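Local coordinates for E3 ubiquitin-protein ligase ORTHRUS 2 (Arabidopsis thaliana, PDB 7DUF), which acts as a RING-type E3 ubiquitin ligase and carries a zinc-binding PHD finger whose conformation abrogates recognition of the H3K4 peptide, at residues G17-C22 with P40-C45; E30-G35 with A54-W59; G35-P40 with W59-C64. One frame throughout, in Å; residues are numbered along the deposited sequence.

From the N terminus, residues 17-22 supply the first two ligands of one zinc ion and 40-45 supplies the other two, so contact 1 closes a loop that contains strand 31-33. Before that loop ends, contact 2 begins at 30-35, to be closed by the end of helix 53-57 and Trp59, and contact 3 begins at 35-40, to be closed by 59-64. Every pair crosses; the crossing of contact 1 with contacts 2 and 3 is the cross-brace alternation of the two zinc sites. Contacts 2 and 3 share Gly35 and Trp59 and touch the second zinc ion. Antiparallel strands 31-33 and 40-42, with Trp41 packed against Trp59, tie the two zinc halves together.

Contact 1 (G17-C22 with P40-C45); sequences GVCMRC and PWHVSC. With ZN (zinc ion), chain D.
His42 enters this contact from strand 40-42 with CG anti to its backbone N (chi1 -171°), a torsion that carries the ring toward residues 17-22. Its CB is the first atom to meet them, 3.6 Å from Cys19 SG, and that sulfur lies in the plane of the imidazole, at its CG-ND1 edge. Next along the ring, ND1 binds the zinc ion ZN at 2.1 Å. At the ND1-CE1 edge Cys22 SG also sits close to the ring plane, 3.4 Å from His42 ND1 and 3.6 Å from His42 CE1. At the tip, NE2 is hydrogen-bonded to Glu30 OE2; with ND1 given to the metal, NE2 is likely to carry the proton, and the carboxylate would fix the rotation of the ring. One face of the imidazole is covered near its rim by Ser44 CB. Cys19, Cys22, His42 and Cys45 form the three-cysteine, one-histidine site of the PHD-finger cross-brace, each of the three SG atoms lying 2.3 Å from ZN. No hydrogen bond joins the two segments, so the metal is the main link. Cys19 and Cys22 make a zinc knuckle: Arg21 N donates to Cys19 SG at 3.5 Å (N-H...S 154°), and Cys22 N adds a weak bond to the same sulfur. From the far segment Cys45 SG packs against Cys22 CB, 3.7 Å away. Arg21, extended from CG to NE, reaches alongside Cys45 until NH1 lies 4.1 Å from Cys45 SG, the sulfur near the guanidinium plane at its edge, where the positive charge would probably offset part of the thiolate charge.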
loop_
_atom_site.group_PDB
_atom_site.type_symbol
_atom_site.label_atom_id
_atom_site.label_comp_id
_atom_site.label_asym_id
_atom_site.label_seq_id
_atom_site.Cartn_x
_atom_site.Cartn_y
_atom_site.Cartn_z
ATOM N N GLY A 17 15.892 4.467 -4.356
ATOM C CA GLY A 17 14.683 4.143 -5.080
ATOM C C GLY A 17 14.845 3.223 -6.270
ATOM O O GLY A 17 13.915 3.123 -7.075
ATOM N N VAL A 18 15.982 2.546 -6.406
ATOM C CA VAL A 18 16.259 1.688 -7.554
ATOM C C VAL A 18 16.143 0.234 -7.118
ATOM O O VAL A 18 16.676 -0.152 -6.070
ATOM C CB VAL A 18 17.649 1.972 -8.148
ATOM C CG1 VAL A 18 17.860 1.161 -9.418
ATOM C CG2 VAL A 18 17.811 3.459 -8.428
ATOM N N CYS A 19 15.446 -0.569 -7.919
ATOM C CA CYS A 19 15.329 -1.995 -7.640
ATOM C C CYS A 19 16.675 -2.673 -7.858
ATOM O O CYS A 19 17.249 -2.596 -8.950
ATOM C CB CYS A 19 14.261 -2.629 -8.528
ATOM S SG CYS A 19 14.005 -4.399 -8.238
ATOM N N MET A 20 17.176 -3.341 -6.817
ATOM C CA MET A 20 18.468 -4.008 -6.909
ATOM C C MET A 20 18.462 -5.150 -7.916
ATOM O O MET A 20 19.534 -5.596 -8.337
ATOM C CB MET A 20 18.882 -4.534 -5.535
ATOM C CG MET A 20 19.056 -3.462 -4.471
ATOM S SD MET A 20 20.170 -4.002 -3.159
ATOM C CE MET A 20 19.409 -3.248 -1.724
ATOM N N ARG A 21 17.284 -5.629 -8.316
ATOM C CA ARG A 21 17.182 -6.778 -9.205
ATOM C C ARG A 21 17.047 -6.372 -10.670
ATOM O O ARG A 21 17.791 -6.867 -11.522
ATOM C CB ARG A 21 15.996 -7.655 -8.790
ATOM C CG ARG A 21 15.982 -9.029 -9.436
ATOM C CD ARG A 21 14.960 -9.939 -8.775
ATOM N NE ARG A 21 14.923 -11.256 -9.398
ATOM C CZ ARG A 21 14.231 -11.547 -10.490
ATOM N NH1 ARG A 21 13.497 -10.635 -11.109
ATOM N NH2 ARG A 21 14.275 -12.785 -10.976
ATOM N N CYS A 22 16.109 -5.479 -10.983
ATOM C CA CYS A 22 15.819 -5.118 -12.364
ATOM C C CYS A 22 16.394 -3.767 -12.772
ATOM O O CYS A 22 16.174 -3.338 -13.910
ATOM C CB CYS A 22 14.304 -5.131 -12.609
ATOM S SG CYS A 22 13.406 -3.725 -11.918
ATOM N N PRO A 40 11.536 -0.501 1.080
ATOM C CA PRO A 40 10.756 -0.531 -0.160
ATOM C C PRO A 40 11.163 -1.703 -1.038
ATOM O O PRO A 40 12.347 -2.016 -1.185
ATOM C CB PRO A 40 11.092 0.808 -0.823
ATOM C CG PRO A 40 12.449 1.144 -0.310
ATOM C CD PRO A 40 12.530 0.587 1.088
ATOM N N TRP A 41 10.161 -2.358 -1.616
ATOM C CA TRP A 41 10.373 -3.485 -2.511
ATOM C C TRP A 41 9.639 -3.235 -3.817
ATOM O O TRP A 41 8.547 -2.657 -3.827
ATOM C CB TRP A 41 9.885 -4.801 -1.888
ATOM C CG TRP A 41 10.701 -5.259 -0.722
ATOM C CD1 TRP A 41 10.743 -4.693 0.517
ATOM C CD2 TRP A 41 11.589 -6.383 -0.679
ATOM N NE1 TRP A 41 11.606 -5.390 1.327
ATOM C CE2 TRP A 41 12.137 -6.434 0.616
ATOM C CE3 TRP A 41 11.974 -7.350 -1.614
ATOM C CZ2 TRP A 41 13.049 -7.413 1.004
ATOM C CZ3 TRP A 41 12.883 -8.322 -1.227
ATOM C CH2 TRP A 41 13.409 -8.346 0.070
ATOM N N HIS A 42 10.243 -3.667 -4.922
ATOM C CA HIS A 42 9.591 -3.595 -6.224
ATOM C C HIS A 42 8.599 -4.745 -6.328
ATOM O O HIS A 42 8.997 -5.913 -6.399
ATOM C CB HIS A 42 10.624 -3.646 -7.345
ATOM C CG HIS A 42 10.057 -3.357 -8.699
ATOM N ND1 HIS A 42 10.746 -3.609 -9.866
ATOM C CD2 HIS A 42 8.864 -2.836 -9.072
ATOM C CE1 HIS A 42 10.003 -3.256 -10.898
ATOM N NE2 HIS A 42 8.855 -2.785 -10.444
ATOM N N VAL A 43 7.303 -4.418 -6.336
ATOM C CA VAL A 43 6.270 -5.448 -6.265
ATOM C C VAL A 43 6.296 -6.345 -7.495
ATOM O O VAL A 43 5.862 -7.501 -7.437
ATOM C CB VAL A 43 4.884 -4.801 -6.059
ATOM C CG1 VAL A 43 4.266 -4.394 -7.391
ATOM C CG2 VAL A 43 3.963 -5.746 -5.300
ATOM N N SER A 44 6.813 -5.842 -8.618
ATOM C CA SER A 44 6.888 -6.664 -9.821
ATOM C C SER A 44 7.903 -7.789 -9.659
ATOM O O SER A 44 7.671 -8.912 -10.121
ATOM C CB SER A 44 7.238 -5.796 -11.029
ATOM O OG SER A 44 8.041 -6.511 -11.952
ATOM N N CYS A 45 9.024 -7.510 -8.999
ATOM C CA CYS A 45 10.115 -8.463 -8.860
ATOM C C CYS A 45 9.959 -9.382 -7.654
ATOM O O CYS A 45 10.915 -10.073 -7.292
ATOM C CB CYS A 45 11.450 -7.719 -8.770
ATOM S SG CYS A 45 11.971 -6.921 -10.307
HETATM ZN ZN ZN D . 12.524 -4.686 -10.001
#

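Contact 2 (E30-G35 with A54-W59); sequences ESLTCG and ASTLQW. With ZN (zinc ion), chain C.
A leucine methyl sits over the five-membered ring of an indole here, off the middle of the whole ring system: Leu32 CD1 lies 3.6 Å from the centroid of that ring of Trp59, only 19° off the ring normal, a CH-pi contact over the face. CD1 stands about equally far from CG and CD2 of Trp59, whereas the other methyl, CD2 of Leu32, turns to the helix end and meets Thr56 O at 3.8 Å. The indole edge meets backbone instead: Thr33 O is 3.6 Å from Trp59 CE3, near the ring plane. Beyond it, Cys34 CB comes within 4.4 Å of Trp59 CZ3, which brings the tryptophan beside a zinc ligand, since Cys34 SG binds ZN. Trp59 occupies the aromatic position two residues before the seventh zinc ligand, a hallmark of PHD fingers, and packs edge-to-face with Trp41 of the neighbouring strand. An alanine in place of Trp59 would remove the indole and would probably leave Leu32 CD1 without the face it rests on and Trp41 without its edge-to-face partner. The backbone of Trp59 is used as well: Gly35 N donates to Trp59 O at 3.0 Å (N-H...O 152°), approaching almost along the C=O axis, at 169°. Leu57 of the second subunit packs against both Leu32 and Thr56.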
loop_
_atom_site.group_PDB
_atom_site.type_symbol
_atom_site.label_atom_id
_atom_site.label_comp_id
_atom_site.label_asym_id
_atom_site.label_seq_id
_atom_site.Cartn_x
_atom_site.Cartn_y
_atom_site.Cartn_z
ATOM N N GLU A 30 3.962 0.653 -8.234
ATOM C CA GLU A 30 4.716 -0.594 -8.235
ATOM C C GLU A 30 5.608 -0.737 -7.008
ATOM O O GLU A 30 6.465 -1.627 -6.979
ATOM C CB GLU A 30 5.568 -0.706 -9.504
ATOM C CG GLU A 30 4.801 -0.523 -10.799
ATOM C CD GLU A 30 5.575 -1.023 -12.003
ATOM O OE1 GLU A 30 5.149 -0.743 -13.143
ATOM O OE2 GLU A 30 6.609 -1.698 -11.808
ATOM N N SER A 31 5.430 0.110 -5.999
ATOM C CA SER A 31 6.296 0.127 -4.829
ATOM C C SER A 31 5.524 -0.303 -3.589
ATOM O O SER A 31 4.371 0.094 -3.392
ATOM C CB SER A 31 6.895 1.520 -4.609
ATOM O OG SER A 31 7.220 1.725 -3.245
ATOM N N LEU A 32 6.171 -1.116 -2.756
ATOM C CA LEU A 32 5.595 -1.592 -1.506
ATOM C C LEU A 32 6.656 -1.525 -0.421
ATOM O O LEU A 32 7.772 -2.020 -0.613
ATOM C CB LEU A 32 5.072 -3.027 -1.643
ATOM C CG LEU A 32 3.573 -3.245 -1.436
ATOM C CD1 LEU A 32 3.267 -4.719 -1.234
ATOM C CD2 LEU A 32 3.070 -2.422 -0.257
ATOM N N THR A 33 6.315 -0.915 0.709
ATOM C CA THR A 33 7.215 -0.825 1.847
ATOM C C THR A 33 6.745 -1.765 2.949
ATOM O O THR A 33 5.539 -1.939 3.159
ATOM C CB THR A 33 7.304 0.609 2.381
ATOM O OG1 THR A 33 6.284 0.823 3.364
ATOM C CG2 THR A 33 7.134 1.612 1.249
ATOM N N CYS A 34 7.703 -2.372 3.642
ATOM C CA CYS A 34 7.388 -3.322 4.695
ATOM C C CYS A 34 6.805 -2.607 5.909
ATOM O O CYS A 34 7.169 -1.473 6.228
ATOM C CB CYS A 34 8.643 -4.100 5.093
ATOM S SG CYS A 34 8.405 -5.344 6.383
ATOM N N GLY A 35 5.875 -3.281 6.585
ATOM C CA GLY A 35 5.313 -2.741 7.807
ATOM C C GLY A 35 6.168 -2.934 9.038
ATOM O O GLY A 35 5.832 -2.408 10.103
ATOM N N ALA A 54 -6.102 -6.677 2.243
ATOM C CA ALA A 54 -5.544 -6.598 3.589
ATOM C C ALA A 54 -4.070 -6.985 3.600
ATOM O O ALA A 54 -3.272 -6.387 4.333
ATOM C CB ALA A 54 -6.339 -7.486 4.544
ATOM N N SER A 55 -3.689 -7.983 2.799
ATOM C CA SER A 55 -2.284 -8.374 2.729
ATOM C C SER A 55 -1.430 -7.278 2.107
ATOM O O SER A 55 -0.227 -7.204 2.377
ATOM C CB SER A 55 -2.134 -9.674 1.939
ATOM O OG SER A 55 -3.234 -10.536 2.165
ATOM N N THR A 56 -2.029 -6.424 1.275
ATOM C CA THR A 56 -1.290 -5.314 0.689
ATOM C C THR A 56 -1.117 -4.164 1.674
ATOM O O THR A 56 -0.119 -3.436 1.604
ATOM C CB THR A 56 -2.000 -4.820 -0.572
ATOM O OG1 THR A 56 -2.376 -5.944 -1.378
ATOM C CG2 THR A 56 -1.087 -3.915 -1.380
ATOM N N LEU A 57 -2.060 -3.994 2.600
ATOM C CA LEU A 57 -1.973 -2.906 3.569
ATOM C C LEU A 57 -0.971 -3.227 4.671
ATOM O O LEU A 57 -0.024 -2.469 4.905
ATOM C CB LEU A 57 -3.357 -2.617 4.154
ATOM C CG LEU A 57 -4.353 -2.116 3.108
ATOM C CD1 LEU A 57 -5.677 -1.703 3.735
ATOM C CD2 LEU A 57 -3.737 -0.968 2.334
ATOM N N GLN A 58 -1.165 -4.349 5.360
ATOM C CA GLN A 58 -0.219 -4.810 6.375
ATOM C C GLN A 58 0.761 -5.813 5.762
ATOM O O GLN A 58 0.914 -6.946 6.216
ATOM C CB GLN A 58 -0.965 -5.410 7.561
ATOM N N TRP A 59 1.429 -5.367 4.701
ATOM C CA TRP A 59 2.363 -6.220 3.983
ATOM C C TRP A 59 3.676 -6.343 4.743
ATOM O O TRP A 59 4.183 -5.365 5.299
ATOM C CB TRP A 59 2.629 -5.674 2.581
ATOM C CG TRP A 59 3.540 -6.551 1.783
ATOM C CD1 TRP A 59 3.249 -7.778 1.265
ATOM C CD2 TRP A 59 4.899 -6.275 1.422
ATOM N NE1 TRP A 59 4.339 -8.282 0.598
ATOM C CE2 TRP A 59 5.365 -7.378 0.679
ATOM C CE3 TRP A 59 5.765 -5.202 1.651
ATOM C CZ2 TRP A 59 6.658 -7.439 0.165
ATOM C CZ3 TRP A 59 7.047 -5.263 1.140
ATOM C CH2 TRP A 59 7.481 -6.374 0.405
HETATM ZN ZN ZN C . 10.602 -6.129 6.324
#

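Contact 3 (G35-P40 with W59-C64); sequences GTCVTP and WHCPDC. With ZN (zinc ion), chain C.
Metal coordination carries most of this contact. Cys37 SG from one segment and the SG atoms of Cys61 and Cys64 from the other each lie 2.3 Å from ZN, and Cys34 completes a four-cysteine site, the second of the two zinc sites of the PHD finger. The sulfur of Cys37 stands 3.8 Å from Cys61 SG and the same distance from Cys64 SG, a spacing consistent with tetrahedral coordination. In Cys37 and Cys61 the SG lies between the backbone N and the carbonyl carbon, whereas in Cys64 it is anti to the carbonyl carbon, so the three sulfurs reach one ion from different rotamers. Backbone hydrogen bonding shapes the second CxxC, where Cys64 N donates to Cys61 O at 2.9 Å, a turn consistent with both sulfurs facing the metal.

Apolar contact is modest. Thr36, with CG2 anti to its backbone N, lays that methyl 3.8 Å from Cys64 SG. Trp41 of strand 40-42 packs against Cys61, Pro62 and Asp63. Within 59-64, Cys61 N lies above the indole face of Trp59 opposite the one that Leu32 CD1 covers, near the rim.

Polar neighbours gather around His60, whose side chain crosses that of Thr36 at about a right angle. Thr36 OG1 comes obliquely to the imidazole, 3.7 Å from His60 ND1, while Gly35 N, already bonded to Trp59 O, lies at the ring edge, 4.1 Å from the same nitrogen.

Four thiolates around a divalent ion would leave a formal net negative charge, and with so few direct bonds between the segments, loss of zinc would probably let the Cys37 loop and the Cys61-Cys64 turn drift apart.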
loop_
_atom_site.group_PDB
_atom_site.type_symbol
_atom_site.label_atom_id
_atom_site.label_comp_id
_atom_site.label_asym_id
_atom_site.label_seq_id
_atom_site.Cartn_x
_atom_site.Cartn_y
_atom_site.Cartn_z
ATOM N N GLY A 35 5.875 -3.281 6.585
ATOM C CA GLY A 35 5.313 -2.741 7.807
ATOM C C GLY A 35 6.168 -2.934 9.038
ATOM O O GLY A 35 5.832 -2.408 10.103
ATOM N N THR A 36 7.270 -3.675 8.916
ATOM C CA THR A 36 8.155 -3.960 10.040
ATOM C C THR A 36 9.464 -3.191 9.902
ATOM O O THR A 36 9.752 -2.315 10.720
ATOM C CB THR A 36 8.406 -5.466 10.147
ATOM O OG1 THR A 36 7.203 -6.125 10.564
ATOM C CG2 THR A 36 9.508 -5.755 11.156
ATOM N N CYS A 37 10.266 -3.488 8.880
ATOM C CA CYS A 37 11.541 -2.816 8.669
ATOM C C CYS A 37 11.426 -1.569 7.801
ATOM O O CYS A 37 12.396 -0.809 7.710
ATOM C CB CYS A 37 12.544 -3.785 8.034
ATOM S SG CYS A 37 12.088 -4.336 6.373
ATOM N N VAL A 38 10.270 -1.347 7.175
ATOM C CA VAL A 38 10.023 -0.228 6.270
ATOM C C VAL A 38 11.096 -0.201 5.188
ATOM O O VAL A 38 11.790 0.805 5.002
ATOM C CB VAL A 38 9.948 1.108 7.032
ATOM C CG1 VAL A 38 9.296 2.175 6.164
ATOM C CG2 VAL A 38 9.175 0.934 8.329
ATOM N N THR A 39 11.250 -1.315 4.485
ATOM C CA THR A 39 12.115 -1.348 3.314
ATOM C C THR A 39 11.261 -1.358 2.060
ATOM O O THR A 39 10.311 -2.149 1.976
ATOM C CB THR A 39 13.016 -2.581 3.335
ATOM O OG1 THR A 39 13.631 -2.704 4.623
ATOM C CG2 THR A 39 14.099 -2.468 2.271
ATOM N N PRO A 40 11.536 -0.501 1.080
ATOM C CA PRO A 40 10.756 -0.531 -0.160
ATOM C C PRO A 40 11.163 -1.703 -1.038
ATOM O O PRO A 40 12.347 -2.016 -1.185
ATOM C CB PRO A 40 11.092 0.808 -0.823
ATOM C CG PRO A 40 12.449 1.144 -0.310
ATOM C CD PRO A 40 12.530 0.587 1.088
ATOM N N TRP A 59 1.429 -5.367 4.701
ATOM C CA TRP A 59 2.363 -6.220 3.983
ATOM C C TRP A 59 3.676 -6.343 4.743
ATOM O O TRP A 59 4.183 -5.365 5.299
ATOM C CB TRP A 59 2.629 -5.674 2.581
ATOM C CG TRP A 59 3.540 -6.551 1.783
ATOM C CD1 TRP A 59 3.249 -7.778 1.265
ATOM C CD2 TRP A 59 4.899 -6.275 1.422
ATOM N NE1 TRP A 59 4.339 -8.282 0.598
ATOM C CE2 TRP A 59 5.365 -7.378 0.679
ATOM C CE3 TRP A 59 5.765 -5.202 1.651
ATOM C CZ2 TRP A 59 6.658 -7.439 0.165
ATOM C CZ3 TRP A 59 7.047 -5.263 1.140
ATOM C CH2 TRP A 59 7.481 -6.374 0.405
ATOM N N HIS A 60 4.225 -7.553 4.754
ATOM C CA HIS A 60 5.492 -7.840 5.410
ATOM C C HIS A 60 6.452 -8.432 4.388
ATOM O O HIS A 60 6.114 -9.402 3.701
ATOM C CB HIS A 60 5.287 -8.788 6.594
ATOM C CG HIS A 60 4.454 -8.199 7.690
ATOM N ND1 HIS A 60 4.531 -6.870 8.047
ATOM C CD2 HIS A 60 3.517 -8.750 8.497
ATOM C CE1 HIS A 60 3.685 -6.629 9.032
ATOM N NE2 HIS A 60 3.056 -7.754 9.324
ATOM N N CYS A 61 7.640 -7.841 4.293
ATOM C CA CYS A 61 8.578 -8.172 3.236
ATOM C C CYS A 61 9.124 -9.587 3.411
ATOM O O CYS A 61 9.061 -10.157 4.503
ATOM C CB CYS A 61 9.714 -7.153 3.214
ATOM S SG CYS A 61 11.011 -7.426 4.432
ATOM N N PRO A 62 9.656 -10.182 2.335
ATOM C CA PRO A 62 10.157 -11.564 2.434
ATOM C C PRO A 62 11.224 -11.762 3.497
ATOM O O PRO A 62 11.334 -12.863 4.050
ATOM C CB PRO A 62 10.709 -11.828 1.028
ATOM C CG PRO A 62 9.905 -10.946 0.144
ATOM C CD PRO A 62 9.661 -9.696 0.942
ATOM N N ASP A 63 12.018 -10.733 3.802
ATOM C CA ASP A 63 13.034 -10.880 4.839
ATOM C C ASP A 63 12.418 -10.892 6.233
ATOM O O ASP A 63 13.001 -11.467 7.159
ATOM C CB ASP A 63 14.072 -9.765 4.723
ATOM C CG ASP A 63 15.220 -10.131 3.802
ATOM O OD1 ASP A 63 15.663 -11.299 3.838
ATOM O OD2 ASP A 63 15.680 -9.253 3.042
ATOM N N CYS A 64 11.251 -10.273 6.402
ATOM C CA CYS A 64 10.582 -10.234 7.696
ATOM C C CYS A 64 9.552 -11.339 7.873
ATOM O O CYS A 64 9.230 -11.688 9.014
ATOM C CB CYS A 64 9.900 -8.877 7.899
ATOM S SG CYS A 64 11.035 -7.495 8.165
HETATM ZN ZN ZN C . 10.602 -6.129 6.324
#